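Local coordinates for protein ribonuclease H (Uncultured organism, PDB 3U3G) that probably cleaves the RNA strand of RNA/DNA hybrids as a type 1 ribonuclease H, at residues 16-21 with 40-45; 7-12 with 126-131. One frame throughout, in Å; residues are numbered along the deposited sequence.

Contact 1: residues 16-21 with 40-45; sequences PGPAGI and IGETTN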
ATOM      1  N   PRO A  16       5.486  18.810  -4.383  1.00 22.77           N
ATOM      2  CA  PRO A  16       5.154  17.537  -5.052  1.00 19.02           C
ATOM      3  C   PRO A  16       5.912  17.332  -6.320  1.00 20.52           C
ATOM      4  O   PRO A  16       6.534  18.217  -6.844  1.00 18.98           O
ATOM      5  CB  PRO A  16       3.681  17.736  -5.414  1.00 17.56           C
ATOM      6  CG  PRO A  16       3.576  19.230  -5.707  1.00 21.38           C
ATOM      7  CD  PRO A  16       4.475  19.822  -4.662  1.00 26.26           C
ATOM      8  N   GLY A  17       5.848  16.127  -6.817  1.00 16.00           N
ATOM      9  CA  GLY A  17       6.525  15.782  -8.058  1.00 15.15           C
ATOM     10  C   GLY A  17       5.992  14.469  -8.598  1.00 14.82           C
ATOM     11  O   GLY A  17       5.136  13.841  -7.965  1.00 15.62           O
ATOM     12  N   PRO A  18       6.484  14.051  -9.772  1.00 13.06           N
ATOM     13  CA  PRO A  18       6.103  12.776 -10.387  1.00 13.84           C
ATOM     14  C   PRO A  18       6.148  11.623  -9.377  1.00 13.65           C
ATOM     15  O   PRO A  18       7.151  11.417  -8.699  1.00 12.77           O
ATOM     16  CB  PRO A  18       7.159  12.590 -11.484  1.00 14.97           C
ATOM     17  CG  PRO A  18       7.566  14.005 -11.834  1.00 15.37           C
ATOM     18  CD  PRO A  18       7.595  14.694 -10.502  1.00 15.38           C
ATOM     19  N   ALA A  19       5.034  10.906  -9.247  1.00 12.72           N
ATOM     20  CA  ALA A  19       4.872   9.948  -8.155  1.00 10.82           C
ATOM     21  C   ALA A  19       4.406   8.589  -8.649  1.00  9.73           C
ATOM     22  O   ALA A  19       3.785   8.473  -9.710  1.00 10.00           O
ATOM     23  CB  ALA A  19       3.927  10.491  -7.096  1.00  9.72           C
ATOM     24  N   GLY A  20       4.666   7.572  -7.839  1.00  9.34           N
ATOM     25  CA  GLY A  20       4.376   6.203  -8.213  1.00 10.14           C
ATOM     26  C   GLY A  20       3.938   5.397  -7.015  1.00  8.99           C
ATOM     27  O   GLY A  20       4.240   5.740  -5.871  1.00  9.20           O
ATOM     28  N   ILE A  21       3.297   4.264  -7.295  1.00  9.05           N
ATOM     29  CA  ILE A  21       2.918   3.312  -6.249  1.00  8.36           C
ATOM     30  C   ILE A  21       3.378   1.917  -6.631  1.00  6.92           C
ATOM     31  O   ILE A  21       3.530   1.608  -7.825  1.00  9.17           O
ATOM     32  CB  ILE A  21       1.402   3.329  -5.973  1.00  8.04           C
ATOM     33  CG1 ILE A  21       0.612   2.951  -7.233  1.00  9.29           C
ATOM     34  CG2 ILE A  21       0.994   4.702  -5.415  1.00 10.90           C
ATOM     35  CD1 ILE A  21      -0.863   2.873  -7.016  1.00 14.22           C
ATOM     36  N   ILE A  40       1.089   7.890 -10.766  1.00 10.40           N
ATOM     37  CA  ILE A  40      -0.118   8.465 -10.211  1.00 10.34           C
ATOM     38  C   ILE A  40      -0.173   9.981 -10.373  1.00 11.74           C
ATOM     39  O   ILE A  40      -1.013  10.633  -9.765  1.00 13.20           O
ATOM     40  CB  ILE A  40      -0.327   8.084  -8.740  1.00  9.67           C
ATOM     41  CG1 ILE A  40       0.790   8.652  -7.859  1.00 11.19           C
ATOM     42  CG2 ILE A  40      -0.385   6.573  -8.578  1.00 11.61           C
ATOM     43  CD1 ILE A  40       0.438   8.635  -6.385  1.00 12.46           C
ATOM     44  N   GLY A  41       0.593  10.506 -11.323  1.00 13.02           N
ATOM     45  CA  GLY A  41       0.683  11.960 -11.487  1.00 13.49           C
ATOM     46  C   GLY A  41       1.553  12.578 -10.412  1.00 11.83           C
ATOM     47  O   GLY A  41       2.390  11.903  -9.809  1.00 14.04           O
ATOM     48  N   GLU A  42       1.448  13.890 -10.249  1.00 12.77           N
ATOM     49  CA  GLU A  42       2.337  14.599  -9.331  1.00 14.71           C
ATOM     50  C   GLU A  42       1.689  14.764  -7.972  1.00 13.91           C
ATOM     51  O   GLU A  42       0.543  15.215  -7.865  1.00 16.78           O
ATOM     52  CB  GLU A  42       2.723  15.965  -9.899  1.00 16.36           C
ATOM     53  CG  GLU A  42       3.409  15.870 -11.247  1.00 19.47           C
ATOM     54  CD  GLU A  42       4.304  17.054 -11.538  1.00 30.74           C
ATOM     55  OE1 GLU A  42       4.579  17.840 -10.609  1.00 33.90           O
ATOM     56  OE2 GLU A  42       4.810  17.136 -12.673  1.00 30.82           O
ATOM     57  N   THR A  43       2.363  14.250  -6.951  1.00 13.70           N
ATOM     58  CA  THR A  43       1.879  14.381  -5.588  1.00 13.55           C
ATOM     59  C   THR A  43       3.036  14.417  -4.594  1.00 15.00           C
ATOM     60  O   THR A  43       4.201  14.472  -4.983  1.00 14.55           O
ATOM     61  CB  THR A  43       0.927  13.234  -5.210  1.00 15.03           C
ATOM     62  OG1 THR A  43       0.203  13.604  -4.026  1.00 23.81           O
ATOM     63  CG2 THR A  43       1.720  11.955  -4.955  1.00 12.96           C
ATOM     64  N   THR A  44       2.715  14.423  -3.309  1.00 17.50           N
ATOM     65  CA  THR A  44       3.745  14.270  -2.294  1.00 15.76           C
ATOM     66  C   THR A  44       3.989  12.813  -1.945  1.00 17.91           C
ATOM     67  O   THR A  44       3.207  11.924  -2.316  1.00 16.69           O
ATOM     68  CB  THR A  44       3.384  15.017  -1.015  1.00 19.27           C
ATOM     69  OG1 THR A  44       2.198  14.432  -0.457  1.00 19.22           O
ATOM     70  CG2 THR A  44       3.137  16.482  -1.311  1.00 22.18           C
ATOM     71  N   ASN A  45       5.102  12.572  -1.266  1.00 15.03           N
ATOM     72  CA  ASN A  45       5.496  11.246  -0.873  1.00 14.53           C
ATOM     73  C   ASN A  45       4.413  10.582  -0.031  1.00 12.34           C
ATOM     74  O   ASN A  45       4.099   9.411  -0.213  1.00 13.13           O
ATOM     75  CB  ASN A  45       6.812  11.292  -0.091  1.00 18.35           C
ATOM     76  CG  ASN A  45       7.680  10.100  -0.367  1.00 27.32           C
ATOM     77  OD1 ASN A  45       7.554   9.075   0.312  1.00 29.04           O
ATOM     78  ND2 ASN A  45       8.321  10.113  -1.535  1.00 19.70           N
TER
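Ile40 lays its side chain over Ala19 and Ile21 of the adjoining strand. Its CG1, set between the backbone N and the carbonyl carbon (chi1 64°), comes within 3.7 Å of Ala19 CB, while its CG2 branch meets Ile21 CG2 at 3.9 Å, the two isoleucines crossing at about a right angle. An alanine in place of Ile40 would probably open a gap beside Ala19 and Ile21 and leave both without this apolar cover. The packing is tightest at Ala19, whose CB lies 3.4 Å from Thr43 CG2, closer than a usual carbon contact.

Backbone bonds at two places set the antiparallel register. Ile40 N gives a nearly straight bond to Ala19 O (3.0 Å, 171° at the hydrogen), and past the corner at Glu42, Gly17 and Thr43 exchange a pair of bonds, N to O in both directions. The bond from Ala19 N to Gly41 O is bent (133°) and adds less. Glu42 CA also directs a C-H at Gly17 O (3.2 Å), and its side chain runs beside the ring of Pro18, pointing the same way.

The contact joins strands 17-26 and 32-41, a beta hairpin, at the end where the second strand leads into helix 45-60. Thr44 is the N-cap of that helix; Ile40 and Thr43 also pack on its Ala48, while Pro18 touches Ile135 and Leu139 of helix 125-139.

Contact 2: residues 7-12 with 126-131; sequences YTDGGA and RADELV
Asp9 of the first strand and Asp128 of the C-terminal helix bring two carboxylates together in what is probably the acidic cluster of the RNase H fold. The two side chains run side by side, pointing the same way, with carboxylate planes 36° apart. Each has CG anti to its backbone N, and this brings Asp9 OD2 to 3.7 Å from Asp128 OD1. One water bridges these like charges, donating to Asp9 OD2 at 2.7 Å and to Asp128 OD1 at 2.8 Å, which would partly offset their repulsion. The other oxygen, Asp9 OD1, accepts a weak bond from Gly10 N and lies near Glu49 OE2, a further like charge.

Alongside the acids the helix presents aliphatic groups to the strand. Ala127 CB abuts Asp9 CB at 3.7 Å. Val131 spreads its methyls along the strand's backbone, CG2 3.4 Å from Asp9 O and CG1 3.7 Å from Gly11 N. A CB on Gly11 would point toward the helix and come tightly against Val131 CG1.

The axes of strand 7-12 and helix 126-131 approach to 7.1 Å with a signed crossing angle of -38°. Acids from the central strand and this helix, with Glu49 and Asp77 close to Asp9, are consistent with the metal-binding catalytic centre of type 1 RNases H.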
ATOM      1  N   TYR A   7       2.661  -6.108   0.341  1.00  9.45           N
ATOM      2  CA  TYR A   7       3.653  -5.061   0.601  1.00  8.20           C
ATOM      3  C   TYR A   7       3.260  -3.843  -0.214  1.00  7.93           C
ATOM      4  O   TYR A   7       2.951  -3.966  -1.407  1.00  8.77           O
ATOM      5  CB  TYR A   7       5.049  -5.491   0.133  1.00  9.35           C
ATOM      6  CG  TYR A   7       5.538  -6.790   0.728  1.00 10.27           C
ATOM      7  CD1 TYR A   7       4.979  -8.007   0.339  1.00 10.47           C
ATOM      8  CD2 TYR A   7       6.450  -6.788   1.778  1.00  9.71           C
ATOM      9  CE1 TYR A   7       5.432  -9.212   0.876  1.00 12.69           C
ATOM     10  CE2 TYR A   7       6.895  -7.985   2.331  1.00 12.46           C
ATOM     11  CZ  TYR A   7       6.345  -9.178   1.916  1.00 11.70           C
ATOM     12  OH  TYR A   7       6.733 -10.377   2.511  1.00 13.81           O
ATOM     13  N   THR A   8       3.304  -2.670   0.392  1.00  8.66           N
ATOM     14  CA  THR A   8       3.043  -1.459  -0.376  1.00  8.73           C
ATOM     15  C   THR A   8       4.145  -0.442  -0.203  1.00  9.03           C
ATOM     16  O   THR A   8       4.816  -0.414   0.831  1.00 10.92           O
ATOM     17  CB  THR A   8       1.694  -0.792  -0.028  1.00  9.08           C
ATOM     18  OG1 THR A   8       1.747  -0.257   1.303  1.00 10.08           O
ATOM     19  CG2 THR A   8       0.537  -1.793  -0.127  1.00  8.43           C
ATOM     20  N   ASP A   9       4.313   0.400  -1.209  1.00  8.83           N
ATOM     21  CA  ASP A   9       5.171   1.571  -1.104  1.00 10.66           C
ATOM     22  C   ASP A   9       4.659   2.628  -2.080  1.00 10.06           C
ATOM     23  O   ASP A   9       4.009   2.316  -3.090  1.00  8.85           O
ATOM     24  CB  ASP A   9       6.629   1.198  -1.435  1.00 10.60           C
ATOM     25  CG  ASP A   9       7.644   2.216  -0.915  1.00 17.74           C
ATOM     26  OD1 ASP A   9       7.296   3.080  -0.084  1.00 14.41           O
ATOM     27  OD2 ASP A   9       8.819   2.138  -1.338  1.00 31.30           O
ATOM     28  N   GLY A  10       4.947   3.886  -1.774  1.00  8.77           N
ATOM     29  CA  GLY A  10       4.678   4.983  -2.684  1.00  9.47           C
ATOM     30  C   GLY A  10       5.783   6.000  -2.542  1.00 10.80           C
ATOM     31  O   GLY A  10       6.397   6.117  -1.482  1.00 14.38           O
ATOM     32  N   GLY A  11       6.049   6.725  -3.613  1.00 10.98           N
ATOM     33  CA  GLY A  11       7.085   7.747  -3.581  1.00 11.12           C
ATOM     34  C   GLY A  11       6.805   8.848  -4.571  1.00 13.76           C
ATOM     35  O   GLY A  11       6.173   8.625  -5.605  1.00 11.70           O
ATOM     36  N   ALA A  12       7.376  10.000  -4.325  1.00 14.09           N
ATOM     37  CA  ALA A  12       7.381  11.086  -5.276  1.00 12.72           C
ATOM     38  C   ALA A  12       8.792  11.699  -5.433  1.00 13.59           C
ATOM     39  O   ALA A  12       9.529  11.768  -4.526  1.00 15.58           O
ATOM     40  CB  ALA A  12       6.404  12.154  -4.839  1.00 14.36           C
ATOM     41  N   ARG A 126      11.204  -4.731  -3.142  1.00 13.27           N
ATOM     42  CA  ARG A 126      10.444  -5.011  -4.359  1.00 13.38           C
ATOM     43  C   ARG A 126       9.411  -3.910  -4.655  1.00 10.71           C
ATOM     44  O   ARG A 126       9.345  -3.381  -5.768  1.00 12.23           O
ATOM     45  CB  ARG A 126       9.735  -6.361  -4.265  1.00 15.34           C
ATOM     46  CG  ARG A 126      10.630  -7.565  -4.487  1.00 21.72           C
ATOM     47  CD  ARG A 126       9.849  -8.849  -4.259  1.00 23.97           C
ATOM     48  NE  ARG A 126       8.844  -9.087  -5.295  1.00 25.06           N
ATOM     49  CZ  ARG A 126       8.043 -10.150  -5.313  1.00 25.03           C
ATOM     50  NH1 ARG A 126       7.991 -10.944  -4.252  1.00 20.35           N
ATOM     51  NH2 ARG A 126       7.217 -10.359  -6.334  1.00 15.56           N
ATOM     52  N   ALA A 127       8.614  -3.571  -3.648  1.00 10.53           N
ATOM     53  CA  ALA A 127       7.622  -2.509  -3.812  1.00 11.11           C
ATOM     54  C   ALA A 127       8.291  -1.187  -4.176  1.00 10.05           C
ATOM     55  O   ALA A 127       7.757  -0.416  -4.969  1.00 10.79           O
ATOM     56  CB  ALA A 127       6.771  -2.372  -2.565  1.00 11.69           C
ATOM     57  N   ASP A 128       9.416  -0.881  -3.536  1.00 11.04           N
ATOM     58  CA  ASP A 128      10.176   0.305  -3.920  1.00 12.07           C
ATOM     59  C   ASP A 128      10.599   0.296  -5.388  1.00 11.65           C
ATOM     60  O   ASP A 128      10.532   1.327  -6.067  1.00 12.34           O
ATOM     61  CB  ASP A 128      11.391   0.491  -3.002  1.00 11.74           C
ATOM     62  CG  ASP A 128      12.282   1.648  -3.427  1.00 18.36           C
ATOM     63  OD1 ASP A 128      11.965   2.798  -3.082  1.00 21.70           O
ATOM     64  OD2 ASP A 128      13.241   1.409  -4.194  1.00 23.56           O
ATOM     65  N   GLU A 129      11.064  -0.854  -5.869  1.00 12.71           N
ATOM     66  CA  GLU A 129      11.432  -0.990  -7.273  1.00 13.98           C
ATOM     67  C   GLU A 129      10.241  -0.707  -8.176  1.00 12.77           C
ATOM     68  O   GLU A 129      10.368  -0.038  -9.208  1.00 13.74           O
ATOM     69  CB  GLU A 129      11.999  -2.388  -7.570  1.00 18.26           C
ATOM     70  CG  GLU A 129      13.132  -2.828  -6.656  1.00 31.60           C
ATOM     71  CD  GLU A 129      13.456  -4.321  -6.780  1.00 44.03           C
ATOM     72  OE1 GLU A 129      12.915  -4.990  -7.689  1.00 42.48           O
ATOM     73  OE2 GLU A 129      14.246  -4.829  -5.952  1.00 48.78           O
ATOM     74  N   LEU A 130       9.065  -1.172  -7.760  1.00 12.07           N
ATOM     75  CA  LEU A 130       7.867  -0.994  -8.572  1.00 12.27           C
ATOM     76  C   LEU A 130       7.496   0.486  -8.679  1.00 10.66           C
ATOM     77  O   LEU A 130       7.096   0.964  -9.740  1.00 10.59           O
ATOM     78  CB  LEU A 130       6.703  -1.796  -7.977  1.00 10.63           C
ATOM     79  CG  LEU A 130       6.850  -3.318  -8.043  1.00 11.73           C
ATOM     80  CD1 LEU A 130       5.646  -3.988  -7.381  1.00 13.95           C
ATOM     81  CD2 LEU A 130       6.984  -3.765  -9.486  1.00 15.58           C
ATOM     82  N   VAL A 131       7.621   1.215  -7.573  1.00 10.57           N
ATOM     83  CA  VAL A 131       7.408   2.665  -7.584  1.00  9.65           C
ATOM     84  C   VAL A 131       8.323   3.314  -8.622  1.00 11.19           C
ATOM     85  O   VAL A 131       7.888   4.096  -9.463  1.00 10.27           O
ATOM     86  CB  VAL A 131       7.698   3.273  -6.185  1.00  8.92           C
ATOM     87  CG1 VAL A 131       7.747   4.805  -6.257  1.00 11.09           C
ATOM     88  CG2 VAL A 131       6.648   2.816  -5.175  1.00 11.33           C
TER
HETATM   89  O   HOH W   1       9.496   4.174  -3.025  1.00 34.32           O

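How the contacts relate
Contacts 1 and 2 both reach the same mixed sheet, their centres about 12 Å apart, and are joined through the neighbouring strands 3-12 and 17-26. The join is direct: Gly20 N lies 2.9 Å from Gly11 O, a probable hydrogen bond, and Ala19 CB packs 3.3 Å from that same oxygen. Thr43 O also comes to 3.2 Å from Ala12 CB, so the segment beyond the hairpin's corner reaches the end of the central strand. Contact 2 holds the acidic cluster of the probable active site, whereas contact 1 builds the sheet beside it and leads into helix 45-60, the helix that carries Glu49 to Asp9.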